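Local coordinates for protein PTS-dependent dihydroxyacetone kinase, ADP-binding subunit dhaL (Lactococcus lactis subsp. lactis, PDB 3CR3) that holds ADP with magnesium, which DhaM rephosphorylates to ATP in place, then passes the phosphoryl group to dihydroxyacetone bound to DhaK, at residues K116-I127 against V148-K159. Residues are numbered along the deposited sequence; the frame is centred on the assembly and turned at random.
Sequences KAQVGEKTMVDI and VVKASAGLLATK. With ADP (adenosine-5'-diphosphate), chain G.
Lys122 CA lies 5.1 Å from Ala157 CA, with Glu121 beside Thr158, and a weak backbone hydrogen bond runs from Thr158 N to Glu121 O (3.4 Å). Lys122 has the largest share of the contact: with CG anti to the backbone N (chi1 -156°), its chain slides past Leu155 in the opposite direction and lays CD on Ala157 CB at 3.6 Å. A final bend at chi4 brings NZ to Leu155 O (2.7 Å) and Ser152 O (2.9 Å), both met somewhat out of the carbonyl plane; Ser169 O accepts from it as well. Such a cluster of carbonyls suits a buried ammonium, and a methionine in its place would probably leave these oxygens without their shared donor. Thr123 and Asp126 form a capping box at the entry to helix 125-136, its return bond from Thr123 N weak, while Met124 N donates to ADP O2'. Asp126 OD1 also takes the N of Gly120, whose positive phi would jam a side chain against the preceding carbonyl. Glu121 OE1 meets Thr158 OG1 in a hydrogen bond modelled so short that its length is doubtful. Lys159 lays its long aliphatic chain across Glu121, CD approaching adenine N6 (3.9 Å). Ile127 packs CB against Val148 CG1 (3.8 Å).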
# COMPACT_ATOMS: atom_id res chain seq x y z
N LYS A 116 -11.69 -0.78 19.48
CA LYS A 116 -10.86 -1.72 20.28
C LYS A 116 -9.85 -1.07 21.23
O LYS A 116 -8.84 -1.68 21.58
CB LYS A 116 -10.15 -2.76 19.37
CG LYS A 116 -11.01 -3.98 19.02
CD LYS A 116 -12.04 -3.67 17.95
CE LYS A 116 -12.83 -4.92 17.56
NZ LYS A 116 -13.97 -4.53 16.69
N ALA A 117 -10.14 0.15 21.68
CA ALA A 117 -9.23 0.87 22.55
C ALA A 117 -9.49 0.53 24.01
O ALA A 117 -10.63 0.41 24.44
CB ALA A 117 -9.32 2.39 22.32
N GLN A 118 -8.40 0.34 24.75
CA GLN A 118 -8.47 0.19 26.19
C GLN A 118 -8.34 1.57 26.82
O GLN A 118 -7.88 2.51 26.17
CB GLN A 118 -7.34 -0.71 26.68
CG GLN A 118 -7.49 -2.17 26.29
CD GLN A 118 -6.20 -2.95 26.49
OE1 GLN A 118 -5.55 -3.36 25.53
NE2 GLN A 118 -5.82 -3.14 27.75
N VAL A 119 -8.75 1.70 28.07
CA VAL A 119 -8.54 2.94 28.80
C VAL A 119 -7.03 3.19 28.94
O VAL A 119 -6.27 2.26 29.23
CB VAL A 119 -9.24 2.92 30.18
CG1 VAL A 119 -9.07 4.25 30.91
CG2 VAL A 119 -10.72 2.58 30.02
N GLY A 120 -6.62 4.44 28.71
CA GLY A 120 -5.20 4.83 28.81
C GLY A 120 -4.47 4.85 27.50
O GLY A 120 -3.26 5.11 27.45
N GLU A 121 -5.19 4.61 26.41
CA GLU A 121 -4.55 4.53 25.10
C GLU A 121 -4.55 5.85 24.34
O GLU A 121 -4.17 5.88 23.17
CB GLU A 121 -5.19 3.42 24.26
CG GLU A 121 -4.94 2.01 24.80
CD GLU A 121 -4.90 1.01 23.67
OE1 GLU A 121 -3.90 0.99 22.93
OE2 GLU A 121 -5.90 0.29 23.49
N LYS A 122 -4.93 6.92 25.04
CA LYS A 122 -4.96 8.29 24.51
C LYS A 122 -6.04 8.46 23.45
O LYS A 122 -5.77 8.93 22.36
CB LYS A 122 -3.58 8.73 23.97
CG LYS A 122 -3.33 10.25 23.92
CD LYS A 122 -2.27 10.52 22.85
CE LYS A 122 -1.73 11.93 22.83
NZ LYS A 122 -0.87 12.26 24.01
N THR A 123 -7.27 8.05 23.76
CA THR A 123 -8.40 8.31 22.87
C THR A 123 -9.58 8.79 23.73
O THR A 123 -9.49 8.79 24.96
CB THR A 123 -8.87 7.06 22.11
OG1 THR A 123 -9.50 6.16 23.03
CG2 THR A 123 -7.72 6.36 21.38
N MSE A 124 -10.68 9.15 23.06
CA MSE A 124 -11.94 9.54 23.70
C MSE A 124 -12.46 8.50 24.69
O MSE A 124 -13.17 8.84 25.59
CB MSE A 124 -13.01 9.82 22.65
CG MSE A 124 -13.47 8.57 21.87
SE MSE A 124 -14.76 9.00 20.44
CE MSE A 124 -16.26 9.39 21.48
N VAL A 125 -12.11 7.23 24.50
CA VAL A 125 -12.40 6.16 25.46
C VAL A 125 -11.99 6.56 26.90
O VAL A 125 -12.69 6.25 27.87
CB VAL A 125 -11.70 4.83 25.04
CG1 VAL A 125 -11.67 3.81 26.17
CG2 VAL A 125 -12.38 4.22 23.81
N ASP A 126 -10.89 7.29 27.01
CA ASP A 126 -10.36 7.69 28.32
C ASP A 126 -11.33 8.60 29.06
O ASP A 126 -11.53 8.46 30.26
CB ASP A 126 -9.01 8.37 28.16
CG ASP A 126 -8.02 7.53 27.41
OD1 ASP A 126 -8.19 6.29 27.37
OD2 ASP A 126 -7.08 8.11 26.84
N ILE A 127 -11.94 9.54 28.34
CA ILE A 127 -12.83 10.47 28.99
C ILE A 127 -14.24 9.87 29.16
O ILE A 127 -14.90 10.15 30.17
CB ILE A 127 -12.82 11.89 28.33
CG1 ILE A 127 -13.51 12.94 29.22
CG2 ILE A 127 -13.42 11.85 26.94
CD1 ILE A 127 -13.06 14.38 28.96
N VAL A 148 -9.14 15.35 32.72
CA VAL A 148 -8.89 14.23 31.80
C VAL A 148 -8.33 14.69 30.45
O VAL A 148 -7.44 14.05 29.89
CB VAL A 148 -10.16 13.35 31.59
CG1 VAL A 148 -9.87 12.17 30.63
CG2 VAL A 148 -10.66 12.84 32.93
N VAL A 149 -8.87 15.80 29.93
CA VAL A 149 -8.38 16.39 28.69
C VAL A 149 -6.89 16.75 28.80
O VAL A 149 -6.08 16.41 27.93
CB VAL A 149 -9.19 17.66 28.31
CG1 VAL A 149 -8.55 18.39 27.11
CG2 VAL A 149 -10.64 17.29 28.03
N LYS A 150 -6.52 17.44 29.87
CA LYS A 150 -5.13 17.82 30.08
C LYS A 150 -4.25 16.59 30.26
O LYS A 150 -3.13 16.55 29.75
CB LYS A 150 -4.99 18.75 31.28
CG LYS A 150 -5.35 20.19 31.01
CD LYS A 150 -4.95 21.07 32.16
CE LYS A 150 -5.25 22.53 31.87
NZ LYS A 150 -4.23 23.15 30.94
N ALA A 151 -4.78 15.60 30.98
CA ALA A 151 -4.05 14.35 31.24
C ALA A 151 -3.79 13.57 29.97
O ALA A 151 -2.83 12.78 29.91
CB ALA A 151 -4.80 13.49 32.27
N SER A 152 -4.61 13.79 28.94
CA SER A 152 -4.41 13.09 27.67
C SER A 152 -3.05 13.39 27.06
O SER A 152 -2.49 12.56 26.35
CB SER A 152 -5.55 13.33 26.67
OG SER A 152 -5.39 14.55 25.96
N ALA A 153 -2.51 14.57 27.34
CA ALA A 153 -1.23 15.00 26.77
C ALA A 153 -0.08 14.05 27.14
O ALA A 153 0.73 13.68 26.27
CB ALA A 153 -0.90 16.44 27.21
N GLY A 154 -0.04 13.62 28.40
CA GLY A 154 1.07 12.79 28.91
C GLY A 154 1.12 11.36 28.37
O GLY A 154 2.12 10.68 28.52
N LEU A 155 0.02 10.92 27.75
CA LEU A 155 -0.11 9.54 27.29
C LEU A 155 0.57 9.30 25.95
O LEU A 155 0.58 10.19 25.08
CB LEU A 155 -1.60 9.15 27.19
CG LEU A 155 -2.46 9.15 28.47
CD1 LEU A 155 -3.92 9.11 28.11
CD2 LEU A 155 -2.11 7.96 29.37
N LEU A 156 1.13 8.09 25.79
CA LEU A 156 1.55 7.56 24.49
C LEU A 156 0.32 7.13 23.70
O LEU A 156 -0.50 6.36 24.19
CB LEU A 156 2.50 6.37 24.66
CG LEU A 156 3.05 5.70 23.40
CD1 LEU A 156 4.15 6.53 22.78
CD2 LEU A 156 3.56 4.30 23.68
N ALA A 157 0.19 7.63 22.48
CA ALA A 157 -0.89 7.20 21.60
C ALA A 157 -0.63 5.79 21.08
O ALA A 157 0.40 5.53 20.48
CB ALA A 157 -1.04 8.18 20.43
N THR A 158 -1.57 4.89 21.30
CA THR A 158 -1.41 3.54 20.78
C THR A 158 -2.54 3.11 19.84
O THR A 158 -2.60 1.95 19.43
CB THR A 158 -1.14 2.52 21.91
OG1 THR A 158 -2.14 2.64 22.93
CG2 THR A 158 0.25 2.78 22.52
N LYS A 159 -3.38 4.08 19.47
CA LYS A 159 -4.54 3.85 18.60
C LYS A 159 -4.76 5.01 17.65
O LYS A 159 -4.51 6.19 17.99
CB LYS A 159 -5.81 3.62 19.45
CG LYS A 159 -5.85 2.28 20.22
CD LYS A 159 -6.34 1.14 19.33
CE LYS A 159 -5.94 -0.18 19.90
NZ LYS A 159 -6.36 -1.29 19.00
PB ADP G . -9.13 10.63 11.85
O1B ADP G . -8.77 11.84 11.06
O2B ADP G . -9.61 9.49 11.01
O3B ADP G . -8.07 10.21 12.87
PA ADP G . -10.64 12.44 13.55
O1A ADP G . -9.47 13.34 13.42
O2A ADP G . -11.99 13.02 13.20
O3A ADP G . -10.43 11.06 12.72
O5' ADP G . -10.72 11.87 15.06
C5' ADP G . -9.52 11.55 15.78
C4' ADP G . -9.94 11.03 17.14
O4' ADP G . -10.60 9.77 17.04
C3' ADP G . -8.76 10.79 18.07
O3' ADP G . -8.43 12.01 18.73
C2' ADP G . -9.27 9.71 19.02
O2' ADP G . -9.86 10.24 20.20
C1' ADP G . -10.39 9.03 18.24
N9 ADP G . -9.97 7.67 17.86
C8 ADP G . -9.21 7.38 16.78
N7 ADP G . -9.01 6.05 16.70
C5 ADP G . -9.65 5.49 17.74
C6 ADP G . -9.83 4.12 18.25
N6 ADP G . -9.27 3.09 17.57
N1 ADP G . -10.57 3.94 19.37
C2 ADP G . -11.14 4.97 20.03
N3 ADP G . -11.00 6.24 19.63
C4 ADP G . -10.28 6.55 18.51
O HOH W 1 -0.97 5.02 26.41
O HOH W 2 -4.18 6.87 20.67